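V-type ATP synthase alpha chain (Nanoarchaeum equitans Kin4-M, PDB 5BN4) is the A subunit of an archaeal V-type ATP synthase, a member of the alpha/beta family with a beta-barrel, a central P-loop domain and a helical C-terminal domain. Local coordinates at residues 26-31 with 56-61; 11-16 with 40-45; 195-200 with 430-435. All coordinates share one frame; numbering follows the deposited sequence.

Contact 1: residues 26-31 with 56-61; sequences VGEEKL and VGEPVF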
ATOM      1  N   VAL A  26     -29.076 -28.031  14.374  1.00 50.43           N
ATOM      2  CA  VAL A  26     -29.501 -27.347  13.158  1.00 56.93           C
ATOM      3  C   VAL A  26     -29.944 -28.309  12.059  1.00 62.16           C
ATOM      4  O   VAL A  26     -29.185 -29.186  11.641  1.00 71.46           O
ATOM      5  CB  VAL A  26     -28.386 -26.424  12.620  1.00 54.90           C
ATOM      6  CG1 VAL A  26     -28.805 -25.786  11.305  1.00 47.17           C
ATOM      7  CG2 VAL A  26     -28.040 -25.357  13.650  1.00 46.11           C
ATOM      8  N   GLY A  27     -31.179 -28.138  11.597  1.00 60.02           N
ATOM      9  CA  GLY A  27     -31.710 -28.932  10.504  1.00 63.50           C
ATOM     10  C   GLY A  27     -32.243 -30.287  10.928  1.00 76.43           C
ATOM     11  O   GLY A  27     -32.309 -30.597  12.118  1.00 76.91           O
ATOM     12  N   GLU A  28     -32.628 -31.096   9.946  1.00 79.52           N
ATOM     13  CA  GLU A  28     -33.134 -32.436  10.211  1.00 73.12           C
ATOM     14  C   GLU A  28     -32.021 -33.347  10.713  1.00 67.64           C
ATOM     15  O   GLU A  28     -32.265 -34.276  11.482  1.00 64.28           O
ATOM     16  CB  GLU A  28     -33.775 -33.030   8.952  1.00 71.19           C
ATOM     17  CG  GLU A  28     -34.980 -32.255   8.433  1.00 80.06           C
ATOM     18  CD  GLU A  28     -36.191 -32.358   9.347  1.00 97.38           C
ATOM     19  OE1 GLU A  28     -36.240 -33.289  10.180  1.00 90.31           O
ATOM     20  OE2 GLU A  28     -37.097 -31.505   9.230  1.00 83.47           O
ATOM     21  N   GLU A  29     -30.795 -33.071  10.278  1.00 65.84           N
ATOM     22  CA  GLU A  29     -29.645 -33.879  10.672  1.00 68.73           C
ATOM     23  C   GLU A  29     -29.113 -33.490  12.046  1.00 66.81           C
ATOM     24  O   GLU A  29     -28.172 -34.107  12.548  1.00 67.15           O
ATOM     25  CB  GLU A  29     -28.528 -33.776   9.632  1.00 71.71           C
ATOM     26  CG  GLU A  29     -28.918 -34.272   8.251  1.00 98.13           C
ATOM     27  CD  GLU A  29     -27.715 -34.489   7.353  1.00115.29           C
ATOM     28  OE1 GLU A  29     -26.646 -34.873   7.874  1.00 98.84           O
ATOM     29  OE2 GLU A  29     -27.838 -34.270   6.129  1.00114.10           O
ATOM     30  N   LYS A  30     -29.716 -32.463  12.642  1.00 55.55           N
ATOM     31  CA  LYS A  30     -29.358 -32.009  13.983  1.00 59.99           C
ATOM     32  C   LYS A  30     -27.865 -31.692  14.113  1.00 59.40           C
ATOM     33  O   LYS A  30     -27.171 -32.256  14.961  1.00 59.36           O
ATOM     34  CB  LYS A  30     -29.782 -33.044  15.032  1.00 68.36           C
ATOM     35  CG  LYS A  30     -31.256 -33.434  14.972  1.00 76.88           C
ATOM     36  CD  LYS A  30     -31.553 -34.606  15.901  1.00101.63           C
ATOM     37  CE  LYS A  30     -32.987 -35.103  15.750  1.00109.86           C
ATOM     38  NZ  LYS A  30     -33.246 -36.327  16.564  1.00 76.74           N
ATOM     39  N   LEU A  31     -27.381 -30.791  13.265  1.00 68.04           N
ATOM     40  CA  LEU A  31     -25.974 -30.406  13.266  1.00 50.82           C
ATOM     41  C   LEU A  31     -25.655 -29.505  14.453  1.00 56.27           C
ATOM     42  O   LEU A  31     -26.380 -28.550  14.730  1.00 60.94           O
ATOM     43  CB  LEU A  31     -25.617 -29.696  11.959  1.00 50.55           C
ATOM     44  CG  LEU A  31     -25.901 -30.506  10.693  1.00 62.65           C
ATOM     45  CD1 LEU A  31     -25.595 -29.695   9.442  1.00 51.71           C
ATOM     46  CD2 LEU A  31     -25.102 -31.800  10.709  1.00 63.42           C
ATOM     47  N   VAL A  56     -34.294 -24.117   3.783  1.00 73.30           N
ATOM     48  CA  VAL A  56     -34.743 -23.017   4.632  1.00 63.48           C
ATOM     49  C   VAL A  56     -35.684 -23.474   5.748  1.00 76.74           C
ATOM     50  O   VAL A  56     -35.363 -23.337   6.924  1.00 86.16           O
ATOM     51  CB  VAL A  56     -35.410 -21.891   3.810  1.00 65.72           C
ATOM     52  CG1 VAL A  56     -36.113 -20.900   4.727  1.00 70.61           C
ATOM     53  CG2 VAL A  56     -34.377 -21.179   2.961  1.00 69.60           C
ATOM     54  N   GLY A  57     -36.830 -24.039   5.380  1.00 74.66           N
ATOM     55  CA  GLY A  57     -37.861 -24.381   6.348  1.00 79.10           C
ATOM     56  C   GLY A  57     -37.482 -25.347   7.463  1.00 71.78           C
ATOM     57  O   GLY A  57     -38.293 -25.617   8.348  1.00 74.37           O
ATOM     58  N   GLU A  58     -36.254 -25.861   7.428  1.00 70.17           N
ATOM     59  CA  GLU A  58     -35.797 -26.850   8.404  1.00 67.20           C
ATOM     60  C   GLU A  58     -35.821 -26.328   9.843  1.00 62.01           C
ATOM     61  O   GLU A  58     -35.662 -25.130  10.077  1.00 71.86           O
ATOM     62  CB  GLU A  58     -34.397 -27.351   8.038  1.00 59.07           C
ATOM     63  CG  GLU A  58     -34.332 -28.049   6.693  1.00 50.46           C
ATOM     64  CD  GLU A  58     -33.040 -28.817   6.499  1.00 65.20           C
ATOM     65  OE1 GLU A  58     -32.351 -28.570   5.489  1.00 63.71           O
ATOM     66  OE2 GLU A  58     -32.722 -29.672   7.355  1.00 48.55           O
ATOM     67  N   PRO A  59     -36.031 -27.232  10.814  1.00 65.04           N
ATOM     68  CA  PRO A  59     -36.131 -26.851  12.227  1.00 74.15           C
ATOM     69  C   PRO A  59     -34.776 -26.689  12.911  1.00 73.57           C
ATOM     70  O   PRO A  59     -33.755 -27.144  12.396  1.00 70.41           O
ATOM     71  CB  PRO A  59     -36.875 -28.035  12.843  1.00 70.53           C
ATOM     72  CG  PRO A  59     -36.439 -29.194  12.021  1.00 75.49           C
ATOM     73  CD  PRO A  59     -36.305 -28.668  10.615  1.00 50.91           C
ATOM     74  N   VAL A  60     -34.784 -26.038  14.072  1.00 69.75           N
ATOM     75  CA  VAL A  60     -33.590 -25.872  14.895  1.00 50.99           C
ATOM     76  C   VAL A  60     -33.915 -26.263  16.332  1.00 59.56           C
ATOM     77  O   VAL A  60     -34.646 -25.556  17.024  1.00 70.35           O
ATOM     78  CB  VAL A  60     -33.089 -24.415  14.879  1.00 58.75           C
ATOM     79  CG1 VAL A  60     -31.898 -24.252  15.812  1.00 61.60           C
ATOM     80  CG2 VAL A  60     -32.730 -23.988  13.467  1.00 52.96           C
ATOM     81  N   PHE A  61     -33.372 -27.388  16.782  1.00 61.78           N
ATOM     82  CA  PHE A  61     -33.723 -27.934  18.091  1.00 62.89           C
ATOM     83  C   PHE A  61     -32.941 -27.297  19.239  1.00 60.47           C
ATOM     84  O   PHE A  61     -31.714 -27.228  19.204  1.00 67.85           O
ATOM     85  CB  PHE A  61     -33.541 -29.453  18.099  1.00 62.13           C
ATOM     86  CG  PHE A  61     -34.332 -30.161  17.035  1.00 85.52           C
ATOM     87  CD1 PHE A  61     -35.670 -30.457  17.232  1.00 78.22           C
ATOM     88  CD2 PHE A  61     -33.738 -30.523  15.835  1.00 84.24           C
ATOM     89  CE1 PHE A  61     -36.402 -31.103  16.255  1.00 77.71           C
ATOM     90  CE2 PHE A  61     -34.466 -31.171  14.853  1.00 74.99           C
ATOM     91  CZ  PHE A  61     -35.799 -31.462  15.064  1.00 84.28           C
TER
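G27 with P59, and E28 with E58, illustrate how a hairpin turn can be held by the loop leading into a neighbouring strand. The turn, type I from G27 to K30, joins strands 23-26 and 31-39, and V26 faces V60 as an antiparallel non-hydrogen-bonded pair. The tight part is polar: two turn amides donate, one to a backbone carbonyl and one to a carboxylate. G27 N donates to P59 O at 2.9 Å, nearly along the C=O axis, and E28 N donates to E58 OE2 at 3.0 Å in a fairly straight bond (163°). With its chain extended beyond CG, the E58 carboxylate lies against the turn, its OE2 3.4 Å from G27 CA, while its OE1 accepts K55 N.

The solvent side is looser. The E28 chain, bent at chi2 (-69°), brings OE2 within 3.3 Å of P59 CD. The F61 ring offers an edge to the turn, CE2 lying 3.5 Å from G27 O, and K30 CG approaches F61 CD2 obliquely at 3.9 Å; the K30 ammonium is too distant for more than a weak cation-pi attraction.

E28 OE2 and E58 OE2 remain 5.1 Å apart, a like-charged pair whose cost is probably lowered by the two backbone N-H groups that grip the E58 carboxylate.

Contact 2: residues 11-16 with 40-45; sequences LVIAKG and NDKAYI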
ATOM      1  N   LEU A  11     -22.694 -19.689   8.950  1.00 49.38           N
ATOM      2  CA  LEU A  11     -23.673 -18.897   9.683  1.00 48.60           C
ATOM      3  C   LEU A  11     -25.095 -19.262   9.289  1.00 53.61           C
ATOM      4  O   LEU A  11     -25.444 -19.275   8.108  1.00 48.69           O
ATOM      5  CB  LEU A  11     -23.443 -17.402   9.463  1.00 60.69           C
ATOM      6  CG  LEU A  11     -24.440 -16.501  10.197  1.00 55.47           C
ATOM      7  CD1 LEU A  11     -24.284 -16.643  11.704  1.00 51.63           C
ATOM      8  CD2 LEU A  11     -24.290 -15.052   9.771  1.00 66.84           C
ATOM      9  N   VAL A  12     -25.914 -19.559  10.291  1.00 54.44           N
ATOM     10  CA  VAL A  12     -27.320 -19.857  10.074  1.00 51.39           C
ATOM     11  C   VAL A  12     -28.182 -18.957  10.949  1.00 64.82           C
ATOM     12  O   VAL A  12     -28.012 -18.912  12.167  1.00 69.45           O
ATOM     13  CB  VAL A  12     -27.642 -21.331  10.385  1.00 52.66           C
ATOM     14  CG1 VAL A  12     -29.145 -21.547  10.455  1.00 50.59           C
ATOM     15  CG2 VAL A  12     -27.011 -22.242   9.343  1.00 55.29           C
ATOM     16  N   ILE A  13     -29.099 -18.230  10.320  1.00 59.53           N
ATOM     17  CA  ILE A  13     -30.024 -17.376  11.051  1.00 57.84           C
ATOM     18  C   ILE A  13     -31.370 -18.081  11.190  1.00 57.70           C
ATOM     19  O   ILE A  13     -31.922 -18.577  10.208  1.00 61.85           O
ATOM     20  CB  ILE A  13     -30.215 -16.026  10.343  1.00 63.94           C
ATOM     21  CG1 ILE A  13     -28.864 -15.473   9.885  1.00 61.74           C
ATOM     22  CG2 ILE A  13     -30.919 -15.041  11.263  1.00 72.64           C
ATOM     23  CD1 ILE A  13     -28.963 -14.178   9.110  1.00 69.67           C
ATOM     24  N   ALA A  14     -31.891 -18.130  12.413  1.00 53.96           N
ATOM     25  CA  ALA A  14     -33.124 -18.862  12.681  1.00 63.43           C
ATOM     26  C   ALA A  14     -34.126 -18.073  13.520  1.00 63.34           C
ATOM     27  O   ALA A  14     -33.756 -17.163  14.260  1.00 58.34           O
ATOM     28  CB  ALA A  14     -32.815 -20.197  13.343  1.00 45.21           C
ATOM     29  N   LYS A  15     -35.396 -18.444  13.396  1.00 73.65           N
ATOM     30  CA  LYS A  15     -36.483 -17.805  14.129  1.00 82.27           C
ATOM     31  C   LYS A  15     -36.894 -18.647  15.333  1.00 80.22           C
ATOM     32  O   LYS A  15     -36.975 -19.871  15.239  1.00 76.10           O
ATOM     33  CB  LYS A  15     -37.688 -17.607  13.204  1.00 93.40           C
ATOM     34  CG  LYS A  15     -39.039 -17.714  13.900  1.00106.00           C
ATOM     35  CD  LYS A  15     -40.118 -18.205  12.948  1.00121.16           C
ATOM     36  CE  LYS A  15     -41.389 -18.575  13.700  1.00100.64           C
ATOM     37  NZ  LYS A  15     -42.421 -19.154  12.797  1.00107.75           N
ATOM     38  N   GLY A  16     -37.151 -17.992  16.462  1.00 76.80           N
ATOM     39  CA  GLY A  16     -37.638 -18.685  17.641  1.00 56.28           C
ATOM     40  C   GLY A  16     -37.054 -18.175  18.943  1.00 79.53           C
ATOM     41  O   GLY A  16     -36.486 -17.083  18.997  1.00 79.60           O
ATOM     42  N   ASN A  40     -33.766  -9.523  18.035  1.00 83.28           N
ATOM     43  CA  ASN A  40     -35.213  -9.627  18.046  1.00 83.24           C
ATOM     44  C   ASN A  40     -35.682 -11.063  18.176  1.00 83.28           C
ATOM     45  O   ASN A  40     -35.382 -11.737  19.163  1.00 76.94           O
ATOM     46  N   ASP A  41     -36.422 -11.534  17.177  1.00 85.27           N
ATOM     47  CA  ASP A  41     -36.919 -12.905  17.166  1.00 84.85           C
ATOM     48  C   ASP A  41     -35.949 -13.826  16.440  1.00 89.03           C
ATOM     49  O   ASP A  41     -36.212 -15.019  16.276  1.00 75.80           O
ATOM     50  CB  ASP A  41     -38.290 -12.972  16.490  1.00 70.25           C
ATOM     51  CG  ASP A  41     -38.242 -12.542  15.036  1.00 93.30           C
ATOM     52  OD1 ASP A  41     -37.563 -11.538  14.735  1.00 96.06           O
ATOM     53  OD2 ASP A  41     -38.876 -13.213  14.195  1.00 96.66           O
ATOM     54  N   LYS A  42     -34.825 -13.267  16.004  1.00 90.13           N
ATOM     55  CA  LYS A  42     -33.831 -14.024  15.256  1.00 74.83           C
ATOM     56  C   LYS A  42     -32.671 -14.458  16.143  1.00 68.01           C
ATOM     57  O   LYS A  42     -32.413 -13.860  17.187  1.00 66.91           O
ATOM     58  CB  LYS A  42     -33.298 -13.195  14.085  1.00 72.98           C
ATOM     59  CG  LYS A  42     -34.363 -12.739  13.103  1.00 71.14           C
ATOM     60  CD  LYS A  42     -33.752 -11.896  11.994  1.00 62.24           C
ATOM     61  CE  LYS A  42     -34.808 -11.419  11.012  1.00 82.61           C
ATOM     62  NZ  LYS A  42     -34.207 -10.632   9.898  1.00103.53           N
ATOM     63  N   ALA A  43     -31.976 -15.507  15.717  1.00 71.26           N
ATOM     64  CA  ALA A  43     -30.780 -15.968  16.409  1.00 66.97           C
ATOM     65  C   ALA A  43     -29.677 -16.255  15.402  1.00 64.78           C
ATOM     66  O   ALA A  43     -29.902 -16.931  14.398  1.00 62.83           O
ATOM     67  CB  ALA A  43     -31.079 -17.203  17.232  1.00 44.90           C
ATOM     68  N   TYR A  44     -28.487 -15.734  15.673  1.00 70.94           N
ATOM     69  CA  TYR A  44     -27.347 -15.955  14.795  1.00 60.78           C
ATOM     70  C   TYR A  44     -26.505 -17.114  15.315  1.00 59.14           C
ATOM     71  O   TYR A  44     -25.997 -17.079  16.436  1.00 59.85           O
ATOM     72  CB  TYR A  44     -26.523 -14.674  14.648  1.00 53.57           C
ATOM     73  CG  TYR A  44     -27.280 -13.565  13.945  1.00 70.96           C
ATOM     74  CD1 TYR A  44     -28.188 -12.771  14.635  1.00 81.85           C
ATOM     75  CD2 TYR A  44     -27.093 -13.320  12.591  1.00 71.08           C
ATOM     76  CE1 TYR A  44     -28.887 -11.761  13.997  1.00 74.67           C
ATOM     77  CE2 TYR A  44     -27.784 -12.311  11.944  1.00 74.49           C
ATOM     78  CZ  TYR A  44     -28.680 -11.536  12.651  1.00 82.64           C
ATOM     79  OH  TYR A  44     -29.370 -10.533  12.010  1.00 86.91           O
ATOM     80  N   ILE A  45     -26.376 -18.147  14.488  1.00 56.19           N
ATOM     81  CA  ILE A  45     -25.780 -19.408  14.910  1.00 47.93           C
ATOM     82  C   ILE A  45     -24.584 -19.791  14.050  1.00 53.92           C
ATOM     83  O   ILE A  45     -24.678 -19.812  12.822  1.00 61.99           O
ATOM     84  CB  ILE A  45     -26.811 -20.550  14.819  1.00 44.52           C
ATOM     85  CG1 ILE A  45     -28.085 -20.182  15.584  1.00 51.27           C
ATOM     86  CG2 ILE A  45     -26.215 -21.852  15.331  1.00 49.64           C
ATOM     87  CD1 ILE A  45     -29.236 -21.130  15.342  1.00 40.03           C
TER
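L11-K15 and K42-I45 run antiparallel as neighbouring strands, their axes 4.6 Å apart at closest approach with N-to-C directions at 155°. V12 and I45 form a hydrogen-bonded pair, and so do A14 and A43; I13 with Y44, between them, and K15 with K42, beyond A14-A43, are the non-hydrogen-bonded pairs. V12 N to I45 O (2.8 Å, 170°) is the straightest of the bonds, whereas the return bond from I45 N meets V12 O tilted from its carbonyl plane. A further bond, G16 N to D41 O at 3.1 Å, carries the pairing one step past the regular strand. Between the amide bonds, CA-H groups of L11, I13, K15 and K42 approach carbonyl oxygens of the opposite segment.

Alternation along the strands sorts the side chains, as expected of the small antiparallel beta-barrel that opens subunits of this family. V12, A14, A43 and I45 share the buried face, where they meet I4, F18, V35 and V60 of other strands and loops. A14 CB lies 4.2 Å from I45 CD1 there.

The other face carries I13, Y44, K15 and K42. I13 and Y44 lie side by side and point the same way: I13 CG1 is anti to the carbonyl carbon (chi1 -44°), which lays CD1 alongside the phenol at 3.6 Å from Y44 CE2, while CG2 sits over one ring face, offset toward the rim. L11, two residues before I13, brings CD2 to the ring edge and CD1 to 4.2 Å from Y44 CB; L11 and Y44 also touch L336, in a loop far along the chain. Toward the K15-K42 end, the I13 CG2 methyl meets K42 CB at 4.1 Å, and both lysine ends lead away from the pairing.

Contact 3: residues 195-200 with 430-435; sequences DYNYPF and VKKYFE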
ATOM      1  N   ASP A 195       3.456 -16.484  41.297  1.00 53.14           N
ATOM      2  CA  ASP A 195       4.593 -15.896  40.600  1.00 59.65           C
ATOM      3  C   ASP A 195       5.301 -16.945  39.760  1.00 55.19           C
ATOM      4  O   ASP A 195       5.296 -18.129  40.096  1.00 50.20           O
ATOM      5  CB  ASP A 195       5.591 -15.314  41.602  1.00 67.46           C
ATOM      6  CG  ASP A 195       5.134 -13.995  42.187  1.00 61.44           C
ATOM      7  OD1 ASP A 195       3.939 -13.655  42.043  1.00 62.83           O
ATOM      8  OD2 ASP A 195       5.974 -13.301  42.797  1.00 60.09           O
ATOM      9  N   TYR A 196       5.912 -16.504  38.664  1.00 54.38           N
ATOM     10  CA  TYR A 196       6.786 -17.370  37.890  1.00 46.41           C
ATOM     11  C   TYR A 196       7.901 -17.870  38.799  1.00 57.43           C
ATOM     12  O   TYR A 196       8.430 -17.118  39.618  1.00 65.36           O
ATOM     13  CB  TYR A 196       7.355 -16.619  36.689  1.00 47.63           C
ATOM     14  CG  TYR A 196       6.340 -16.347  35.604  1.00 56.70           C
ATOM     15  CD1 TYR A 196       5.306 -17.239  35.359  1.00 48.00           C
ATOM     16  CD2 TYR A 196       6.413 -15.197  34.829  1.00 56.81           C
ATOM     17  CE1 TYR A 196       4.374 -16.998  34.370  1.00 46.51           C
ATOM     18  CE2 TYR A 196       5.484 -14.945  33.837  1.00 49.42           C
ATOM     19  CZ  TYR A 196       4.467 -15.850  33.612  1.00 57.72           C
ATOM     20  OH  TYR A 196       3.540 -15.606  32.625  1.00 63.58           O
ATOM     21  N   ASN A 197       8.250 -19.143  38.659  1.00 63.19           N
ATOM     22  CA  ASN A 197       9.107 -19.799  39.635  1.00 66.39           C
ATOM     23  C   ASN A 197      10.113 -20.757  39.006  1.00 69.48           C
ATOM     24  O   ASN A 197      11.224 -20.922  39.508  1.00 78.86           O
ATOM     25  CB  ASN A 197       8.234 -20.548  40.648  1.00 65.42           C
ATOM     26  CG  ASN A 197       9.044 -21.273  41.701  1.00 74.52           C
ATOM     27  OD1 ASN A 197      10.098 -20.803  42.128  1.00 95.93           O
ATOM     28  ND2 ASN A 197       8.551 -22.432  42.126  1.00 62.52           N
ATOM     29  N   TYR A 198       9.722 -21.378  37.899  1.00 63.05           N
ATOM     30  CA  TYR A 198      10.515 -22.446  37.302  1.00 51.09           C
ATOM     31  C   TYR A 198      10.563 -22.299  35.781  1.00 55.98           C
ATOM     32  O   TYR A 198       9.544 -22.019  35.150  1.00 50.72           O
ATOM     33  CB  TYR A 198       9.903 -23.795  37.682  1.00 50.68           C
ATOM     34  CG  TYR A 198      10.870 -24.957  37.703  1.00 55.97           C
ATOM     35  CD1 TYR A 198      11.139 -25.684  36.551  1.00 59.34           C
ATOM     36  CD2 TYR A 198      11.495 -25.340  38.882  1.00 54.74           C
ATOM     37  CE1 TYR A 198      12.017 -26.753  36.568  1.00 70.80           C
ATOM     38  CE2 TYR A 198      12.374 -26.407  38.911  1.00 77.18           C
ATOM     39  CZ  TYR A 198      12.631 -27.112  37.751  1.00 80.46           C
ATOM     40  OH  TYR A 198      13.505 -28.175  37.775  1.00 60.19           O
ATOM     41  N   PRO A 199      11.751 -22.490  35.185  1.00 55.40           N
ATOM     42  CA  PRO A 199      11.899 -22.388  33.729  1.00 50.68           C
ATOM     43  C   PRO A 199      11.182 -23.517  32.998  1.00 42.78           C
ATOM     44  O   PRO A 199      11.251 -24.670  33.429  1.00 45.57           O
ATOM     45  CB  PRO A 199      13.413 -22.510  33.523  1.00 45.38           C
ATOM     46  CG  PRO A 199      13.893 -23.268  34.708  1.00 42.77           C
ATOM     47  CD  PRO A 199      13.027 -22.813  35.847  1.00 46.45           C
ATOM     48  N   PHE A 200      10.496 -23.188  31.907  1.00 38.00           N
ATOM     49  CA  PHE A 200       9.831 -24.201  31.099  1.00 30.55           C
ATOM     50  C   PHE A 200      10.851 -24.904  30.211  1.00 31.71           C
ATOM     51  O   PHE A 200      11.252 -24.378  29.173  1.00 40.00           O
ATOM     52  CB  PHE A 200       8.720 -23.578  30.254  1.00 37.52           C
ATOM     53  CG  PHE A 200       8.012 -24.559  29.365  1.00 41.21           C
ATOM     54  CD1 PHE A 200       7.205 -25.548  29.905  1.00 40.97           C
ATOM     55  CD2 PHE A 200       8.144 -24.486  27.987  1.00 46.07           C
ATOM     56  CE1 PHE A 200       6.550 -26.453  29.088  1.00 44.69           C
ATOM     57  CE2 PHE A 200       7.489 -25.386  27.163  1.00 46.27           C
ATOM     58  CZ  PHE A 200       6.693 -26.372  27.715  1.00 47.34           C
ATOM     59  N   VAL A 430      13.482 -16.878  35.658  1.00 53.85           N
ATOM     60  CA  VAL A 430      14.008 -18.222  35.460  1.00 49.97           C
ATOM     61  C   VAL A 430      15.519 -18.292  35.661  1.00 54.14           C
ATOM     62  O   VAL A 430      16.085 -19.380  35.757  1.00 66.00           O
ATOM     63  CB  VAL A 430      13.659 -18.767  34.059  1.00 51.25           C
ATOM     64  CG1 VAL A 430      12.154 -18.746  33.841  1.00 40.01           C
ATOM     65  CG2 VAL A 430      14.367 -17.959  32.982  1.00 40.04           C
ATOM     66  N   LYS A 431      16.169 -17.134  35.724  1.00 46.69           N
ATOM     67  CA  LYS A 431      17.619 -17.095  35.877  1.00 56.73           C
ATOM     68  C   LYS A 431      18.058 -17.653  37.229  1.00 58.70           C
ATOM     69  O   LYS A 431      19.165 -18.175  37.360  1.00 61.37           O
ATOM     70  CB  LYS A 431      18.156 -15.674  35.677  1.00 59.29           C
ATOM     71  CG  LYS A 431      17.618 -14.656  36.667  1.00 62.81           C
ATOM     72  CD  LYS A 431      18.172 -13.267  36.397  1.00 65.56           C
ATOM     73  CE  LYS A 431      17.641 -12.263  37.408  1.00 72.95           C
ATOM     74  NZ  LYS A 431      18.117 -10.880  37.127  1.00 82.24           N
ATOM     75  N   LYS A 432      17.182 -17.543  38.226  1.00 59.34           N
ATOM     76  CA  LYS A 432      17.450 -18.055  39.568  1.00 56.62           C
ATOM     77  C   LYS A 432      17.741 -19.551  39.538  1.00 63.08           C
ATOM     78  O   LYS A 432      18.635 -20.034  40.234  1.00 60.94           O
ATOM     79  CB  LYS A 432      16.261 -17.776  40.490  1.00 65.57           C
ATOM     80  CG  LYS A 432      16.409 -18.340  41.893  1.00 88.16           C
ATOM     81  CD  LYS A 432      15.110 -18.210  42.675  1.00116.34           C
ATOM     82  CE  LYS A 432      13.969 -18.944  41.980  1.00105.87           C
ATOM     83  NZ  LYS A 432      12.691 -18.851  42.739  1.00 91.51           N
ATOM     84  N   TYR A 433      16.975 -20.272  38.726  1.00 57.25           N
ATOM     85  CA  TYR A 433      17.165 -21.705  38.541  1.00 50.76           C
ATOM     86  C   TYR A 433      18.563 -22.008  38.013  1.00 57.51           C
ATOM     87  O   TYR A 433      19.209 -22.960  38.448  1.00 71.29           O
ATOM     88  CB  TYR A 433      16.115 -22.248  37.568  1.00 61.48           C
ATOM     89  CG  TYR A 433      16.270 -23.714  37.223  1.00 62.81           C
ATOM     90  CD1 TYR A 433      17.042 -24.119  36.139  1.00 47.38           C
ATOM     91  CD2 TYR A 433      15.632 -24.693  37.975  1.00 68.26           C
ATOM     92  CE1 TYR A 433      17.180 -25.457  35.821  1.00 60.76           C
ATOM     93  CE2 TYR A 433      15.767 -26.032  37.662  1.00 64.98           C
ATOM     94  CZ  TYR A 433      16.540 -26.408  36.585  1.00 64.42           C
ATOM     95  OH  TYR A 433      16.672 -27.742  36.275  1.00 69.60           O
ATOM     96  N   PHE A 434      19.020 -21.197  37.067  1.00 61.99           N
ATOM     97  CA  PHE A 434      20.321 -21.412  36.449  1.00 64.41           C
ATOM     98  C   PHE A 434      21.457 -20.871  37.309  1.00 72.47           C
ATOM     99  O   PHE A 434      22.518 -21.481  37.389  1.00 80.00           O
ATOM    100  CB  PHE A 434      20.358 -20.805  35.045  1.00 63.89           C
ATOM    101  CG  PHE A 434      19.419 -21.468  34.080  1.00 64.92           C
ATOM    102  CD1 PHE A 434      19.819 -22.580  33.357  1.00 55.45           C
ATOM    103  CD2 PHE A 434      18.130 -20.989  33.907  1.00 53.19           C
ATOM    104  CE1 PHE A 434      18.953 -23.198  32.473  1.00 59.63           C
ATOM    105  CE2 PHE A 434      17.258 -21.602  33.024  1.00 61.06           C
ATOM    106  CZ  PHE A 434      17.671 -22.708  32.306  1.00 60.33           C
ATOM    107  N   GLU A 435      21.227 -19.734  37.957  1.00 66.86           N
ATOM    108  CA  GLU A 435      22.227 -19.141  38.842  1.00 70.79           C
ATOM    109  C   GLU A 435      22.639 -20.104  39.953  1.00 74.02           C
ATOM    110  O   GLU A 435      23.792 -20.107  40.386  1.00 74.13           O
ATOM    111  CB  GLU A 435      21.711 -17.827  39.439  1.00 62.40           C
ATOM    112  CG  GLU A 435      21.742 -16.649  38.475  1.00 66.63           C
ATOM    113  CD  GLU A 435      21.027 -15.425  39.022  1.00 78.31           C
ATOM    114  OE1 GLU A 435      20.288 -15.562  40.021  1.00 63.11           O
ATOM    115  OE2 GLU A 435      21.203 -14.327  38.451  1.00 59.20           O
TER
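Y433 and P199 show how one aromatic side chain can tie a helix to a passing loop. Y433 leaves helix 427-437 toward the loop with CG anti to its own amide nitrogen (chi1 176°), which carries the ring out to the proline. Its CB starts the contact, 3.6 Å from P199 CD. P199 CG lies 3.5 Å from Y433 CG, close to CD1 as well, a CH-pi contact over the ring face; CE1 stays near the same P199 CG. On the other flank, CD2 reaches over one face of the Y198 ring, toward its rim, and is 3.8 Å from Y198 CE2. Y433 CE2 meets Y198 OH and CZ; the edge of Y433 is turned to the face of Y198, centroids 4.8 Å apart, planes at 63°. At the tip, CZ lies near Y198 OH and the two hydroxyls come near each other.

P199 also turns its CB to the helix, 3.8 Å from V430 CB, and meets F434 CE2 obliquely at 4.0 Å. Farther out, K432, bent at chi3, makes a weak hydrogen bond from NZ to N197 OD1 (3.3 Å). Y196 of the same loop reaches D167 of the NEQ263 chain, another subunit.

The loop follows strand 192-193 of the central sheet and helix 427-437 leads toward the C-terminal helices, so this proline-tyrosine packing lies at the junction of nucleotide-binding domain and helical C-terminal region seen in this family.

Contacts 1 and 2 are two parts of the same N-terminal barrel sheet, with centres 12 Å apart and segments that alternate along the chain. They touch directly: V60 CG2 lies 3.8 Å from A14 CB, and V26 CG2 is 4.3 Å from I45 CG2, so the paired valines of contact 1 pack on the buried face of contact 2. Contact 3 stands apart, its centre about 53 Å from that of contact 1 and about 51 Å from that of contact 2, on the opposite side of the chain's centre. It lies where a loop of the central domain meets a helix of the C-terminal part; the probable P-loop of that central domain offers backbone amides to the bound ANP.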